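Local coordinates for fusolin (Unidentified entomopoxvirus, PDB 4YN2), which forms the in vivo crystalline spindles of an entomopoxvirus, which enhance virulence, and probably acts on chitin as a lytic polysaccharide monooxygenase-like protein, at residues A[2-7]-A[134-139]; A[149-154]-A[198-203]. One frame throughout, in Å; residues are numbered along the deposited sequence.

Contact 1 lies within one sheet of an immunoglobulin-like beta-sandwich, the core of the lytic polysaccharide monooxygenase family, and contact 2 bridges its two sheets. Contact 1 pairs strand 2-6 with strand 129-138 inside the four-stranded antiparallel sheet; contact 2 reaches from that sheet, at the end of strand 191-200, to strand 145-152 of the other, mixed sheet. Strands 129-138 and 191-200 are neighbours, and the contact centres lie about 18 Å apart. Along the chain contact 1 closes before contact 2 opens. They meet in the core, where Leu134 packs on Val149 and Ile199. Contact 1 runs toward the zinc-bearing end: strand 2-6 follows the zinc ligand His1, and the Thr139 side chain is about 6 Å from the zinc ion.

Contact 1 of 2, residues A[2-7]-A[134-139]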
# COMPACT_ATOMS: atom_id res chain seq x y z
N GLY A 2 14.15 0.14 -8.94
CA GLY A 2 13.15 -0.90 -8.96
C GLY A 2 11.96 -0.56 -8.10
O GLY A 2 11.78 0.59 -7.68
N TYR A 3 11.13 -1.55 -7.87
CA TYR A 3 9.90 -1.38 -7.09
C TYR A 3 9.45 -2.70 -6.53
O TYR A 3 9.82 -3.76 -7.03
CB TYR A 3 8.78 -0.79 -7.97
CG TYR A 3 8.58 -1.53 -9.27
CD1 TYR A 3 7.81 -2.68 -9.33
CD2 TYR A 3 9.21 -1.11 -10.43
CE1 TYR A 3 7.68 -3.41 -10.51
CE2 TYR A 3 9.09 -1.83 -11.62
CZ TYR A 3 8.33 -2.98 -11.65
OH TYR A 3 8.17 -3.69 -12.82
N MET A 4 8.60 -2.63 -5.51
CA MET A 4 7.97 -3.80 -4.93
C MET A 4 6.96 -4.38 -5.92
O MET A 4 6.07 -3.66 -6.35
CB MET A 4 7.29 -3.45 -3.60
CG MET A 4 8.23 -3.44 -2.43
SD MET A 4 8.96 -5.06 -2.08
CE MET A 4 7.52 -6.00 -1.73
N SER A 5 7.12 -5.64 -6.31
CA SER A 5 6.23 -6.31 -7.26
C SER A 5 5.28 -7.22 -6.54
O SER A 5 4.15 -7.38 -7.01
CB SER A 5 7.02 -7.07 -8.32
OG SER A 5 8.12 -7.76 -7.76
N PHE A 6 5.69 -7.81 -5.40
CA PHE A 6 4.75 -8.61 -4.62
C PHE A 6 4.97 -8.42 -3.12
O PHE A 6 6.00 -8.82 -2.61
CB PHE A 6 4.75 -10.12 -4.95
CG PHE A 6 3.58 -10.74 -4.21
CD1 PHE A 6 2.29 -10.58 -4.69
CD2 PHE A 6 3.75 -11.25 -2.94
CE1 PHE A 6 1.19 -11.00 -3.93
CE2 PHE A 6 2.66 -11.68 -2.19
CZ PHE A 6 1.39 -11.54 -2.69
N PRO A 7 3.97 -7.93 -2.37
CA PRO A 7 2.72 -7.30 -2.83
C PRO A 7 3.10 -6.05 -3.64
O PRO A 7 4.17 -5.46 -3.42
CB PRO A 7 1.95 -7.03 -1.52
CG PRO A 7 2.71 -7.78 -0.44
CD PRO A 7 4.12 -7.78 -0.92
N LEU A 134 8.19 -11.61 0.20
CA LEU A 134 8.17 -10.36 -0.54
C LEU A 134 9.01 -10.49 -1.80
O LEU A 134 10.01 -11.22 -1.78
CB LEU A 134 8.69 -9.19 0.32
CG LEU A 134 7.62 -8.45 1.14
CD1 LEU A 134 6.84 -9.38 2.00
CD2 LEU A 134 8.24 -7.36 1.98
N GLU A 135 8.60 -9.85 -2.89
CA GLU A 135 9.38 -9.83 -4.13
C GLU A 135 9.66 -8.38 -4.52
O GLU A 135 8.71 -7.64 -4.79
CB GLU A 135 8.63 -10.56 -5.26
CG GLU A 135 9.39 -10.69 -6.57
CD GLU A 135 8.51 -11.05 -7.76
OE1 GLU A 135 7.47 -10.39 -7.96
OE2 GLU A 135 8.89 -11.97 -8.52
N PHE A 136 10.94 -7.97 -4.50
CA PHE A 136 11.34 -6.65 -4.97
C PHE A 136 11.87 -6.86 -6.38
O PHE A 136 12.66 -7.79 -6.62
CB PHE A 136 12.36 -5.96 -4.05
CG PHE A 136 12.62 -4.52 -4.42
CD1 PHE A 136 13.53 -4.20 -5.42
CD2 PHE A 136 11.95 -3.49 -3.78
CE1 PHE A 136 13.76 -2.87 -5.77
CE2 PHE A 136 12.18 -2.16 -4.14
CZ PHE A 136 13.09 -1.86 -5.12
N CYS A 137 11.37 -6.06 -7.31
CA CYS A 137 11.67 -6.14 -8.73
C CYS A 137 12.75 -5.13 -9.08
O CYS A 137 12.44 -3.95 -9.21
CB CYS A 137 10.40 -5.89 -9.54
SG CYS A 137 10.58 -6.19 -11.32
N PRO A 138 14.03 -5.55 -9.17
CA PRO A 138 15.08 -4.59 -9.46
C PRO A 138 15.25 -4.36 -10.95
O PRO A 138 15.28 -5.31 -11.71
CB PRO A 138 16.32 -5.28 -8.87
CG PRO A 138 16.08 -6.73 -9.09
CD PRO A 138 14.58 -6.92 -9.05
N THR A 139 15.39 -3.12 -11.37
CA THR A 139 15.62 -2.83 -12.77
C THR A 139 17.17 -2.76 -12.98
O THR A 139 17.64 -2.87 -14.11
CB THR A 139 14.79 -1.62 -13.18
OG1 THR A 139 15.16 -0.50 -12.40
CG2 THR A 139 13.28 -1.90 -12.97
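Phe136 lays one face of its ring over the backbone of Tyr3, with Tyr3 O 3.8 Å above the ring centre and Phe136 CZ 3.4 Å from Gly2 C. Having CG anti to its own backbone N (chi1 -171°) directs this ring along the partner strand. On the same face of the sheet Met4 bends at chi2 and chi3, bringing SD to the ring edge in a Met-aromatic contact, 3.8 Å from Phe136 CD2, and carrying CE onward to Leu134 CG. Trp212 and Tyr147 meet the Phe136 ring from the opposing layer. Gly2 is pressed closely against the other strand, its CA 3.1 Å from Cys137 O.

The opposite face of the sheet carries Tyr3 and Cys137. Cys137 CB sits over the Tyr3 ring in a CH-pi contact while SG approaches it obliquely, and the disulfide to Cys187 fixes that sulfur. Tyr3 and Cys137 also form a hydrogen-bonded antiparallel pair through both backbone bonds.

Further along, the polar edge gathers around Glu135. Its carbonyl O accepts from Ser5 N at 3.0 Å and from Phe6 N at 3.1 Å, the latter on a lone pair. Ser5 OG, set between its backbone N and carbonyl carbon (chi1 42°), lies 2.7 Å from Glu135 OE1 and 3.0 Å from Glu135 O, two acceptors competing for its one proton. Ser185 holds the other carboxylate oxygen, OE2. Beyond, Glu135 N returns a bond to Phe6 O.

Ser5 and Phe6 together facing Glu135 make a classic beta bulge, in an N-terminal strand of the monooxygenase-type sandwich that leads directly from the zinc ligand His1.

Contact 2 of 2, residues A[149-154]-A[198-203]; sequences VYITKP and PIPIRQ
Arg202 reaches across to strand 145-152 and ends on the carbonyl of Thr152. Its side chain starts with CG anti to the carbonyl carbon and bends at chi2 (-75°), which lays the guanidinium against Thr152 and Pro154. NH2 donates a nearly straight bond to Thr152 O, 2.8 Å long with an N-H...O angle of 172° and the acceptor in the guanidinium plane; NE adds a weak, bent one to the same oxygen. A water accepts from Arg202 NE and hydrogen-bonds Thr152 OG1, which is also held by Val207 N; Lys153 O is within the water's reach. The flat group is sandwiched as well: Pro154 CG stands 3.9 Å above the centre of one face, and Ile151 CD1 lies beyond the other, toward its rim.

This joins the two sheets of the beta-sandwich where strands 145-152 and 191-200 give way to loops, with strand 206-214 contributing Leu208 against both Ile151 and Ile199.

Deeper in, Ile151 is extended, CG1 anti to the backbone N and CD1 carried onward by chi2 of 167°. CD1 thereby meets Pro200 tip to tip, 4.0 Å from its CD, and touches Ile199 CG2 at 4.1 Å. The second branch, CG2, also approaches Arg202, 3.6 Å from NH2, while Phe230 touches the arginine from strand 220-231.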
# COMPACT_ATOMS: atom_id res chain seq x y z
N VAL A 149 12.00 -3.37 6.20
CA VAL A 149 10.56 -3.37 6.02
C VAL A 149 9.94 -2.86 7.29
O VAL A 149 10.30 -3.33 8.38
CB VAL A 149 9.96 -4.75 5.63
CG1 VAL A 149 8.49 -4.61 5.28
CG2 VAL A 149 10.72 -5.37 4.47
N TYR A 150 9.05 -1.88 7.16
CA TYR A 150 8.28 -1.32 8.26
C TYR A 150 6.85 -1.61 8.00
O TYR A 150 6.48 -1.83 6.86
CB TYR A 150 8.47 0.20 8.41
CG TYR A 150 9.90 0.67 8.54
CD1 TYR A 150 10.74 0.71 7.44
CD2 TYR A 150 10.41 1.06 9.77
CE1 TYR A 150 12.06 1.14 7.55
CE2 TYR A 150 11.74 1.47 9.90
CZ TYR A 150 12.56 1.50 8.79
OH TYR A 150 13.87 1.90 8.91
N ILE A 151 6.04 -1.59 9.04
CA ILE A 151 4.60 -1.74 8.93
C ILE A 151 3.98 -0.64 9.75
O ILE A 151 4.50 -0.27 10.81
CB ILE A 151 4.07 -3.15 9.32
CG1 ILE A 151 2.58 -3.28 8.94
CG2 ILE A 151 4.30 -3.46 10.81
CD1 ILE A 151 2.03 -4.69 8.98
N THR A 152 2.85 -0.13 9.30
CA THR A 152 2.13 0.86 10.05
C THR A 152 1.69 0.27 11.39
O THR A 152 1.41 -0.92 11.50
CB THR A 152 0.94 1.38 9.28
OG1 THR A 152 0.30 0.28 8.63
CG2 THR A 152 1.32 2.45 8.27
N LYS A 153 1.59 1.12 12.40
CA LYS A 153 1.13 0.72 13.73
C LYS A 153 -0.33 0.23 13.67
O LYS A 153 -1.05 0.58 12.73
CB LYS A 153 1.30 1.86 14.75
CG LYS A 153 2.76 2.04 15.14
CD LYS A 153 2.97 3.14 16.16
CE LYS A 153 4.44 3.43 16.43
NZ LYS A 153 5.08 2.39 17.26
N PRO A 154 -0.73 -0.64 14.62
CA PRO A 154 -2.06 -1.28 14.57
C PRO A 154 -3.31 -0.42 14.36
O PRO A 154 -4.27 -0.93 13.77
CB PRO A 154 -2.16 -1.94 15.93
CG PRO A 154 -0.78 -2.29 16.27
CD PRO A 154 0.06 -1.17 15.75
N PRO A 198 8.11 -11.94 8.25
CA PRO A 198 6.94 -12.21 9.09
C PRO A 198 6.12 -10.93 9.22
O PRO A 198 6.54 -9.99 9.88
CB PRO A 198 7.54 -12.68 10.42
CG PRO A 198 8.90 -12.12 10.46
CD PRO A 198 9.30 -11.67 9.08
N ILE A 199 4.99 -10.87 8.54
CA ILE A 199 4.12 -9.71 8.52
C ILE A 199 3.15 -9.78 9.70
O ILE A 199 2.33 -10.70 9.72
CB ILE A 199 3.36 -9.61 7.18
CG1 ILE A 199 4.30 -9.68 5.94
CG2 ILE A 199 2.50 -8.36 7.13
CD1 ILE A 199 5.30 -8.61 5.82
N PRO A 200 3.15 -8.81 10.65
CA PRO A 200 2.15 -8.84 11.72
C PRO A 200 0.74 -8.69 11.15
O PRO A 200 0.54 -7.87 10.25
CB PRO A 200 2.52 -7.63 12.59
CG PRO A 200 3.92 -7.29 12.22
CD PRO A 200 4.03 -7.63 10.78
N ILE A 201 -0.21 -9.50 11.64
CA ILE A 201 -1.58 -9.44 11.14
C ILE A 201 -2.27 -8.21 11.70
O ILE A 201 -1.92 -7.70 12.76
CB ILE A 201 -2.38 -10.74 11.46
CG1 ILE A 201 -1.63 -12.01 11.05
CG2 ILE A 201 -3.75 -10.73 10.79
CD1 ILE A 201 -1.00 -12.01 9.75
N ARG A 202 -3.21 -7.70 10.92
CA ARG A 202 -4.06 -6.56 11.24
C ARG A 202 -5.49 -6.93 10.89
O ARG A 202 -5.70 -7.75 10.00
CB ARG A 202 -3.63 -5.34 10.42
CG ARG A 202 -2.17 -4.91 10.59
CD ARG A 202 -2.00 -4.23 11.91
NE ARG A 202 -0.69 -3.58 12.06
CZ ARG A 202 0.30 -3.98 12.85
NH1 ARG A 202 0.20 -5.12 13.53
NH2 ARG A 202 1.41 -3.26 12.96
N GLN A 203 -6.45 -6.29 11.53
CA GLN A 203 -7.87 -6.50 11.20
C GLN A 203 -8.31 -5.42 10.19
O GLN A 203 -9.40 -5.52 9.64
CB GLN A 203 -8.77 -6.53 12.46
CG GLN A 203 -8.70 -5.31 13.38
CD GLN A 203 -7.55 -5.34 14.37
OE1 GLN A 203 -7.26 -6.37 15.00
NE2 GLN A 203 -6.86 -4.22 14.53
O HOH W 1 -1.52 -0.86 10.50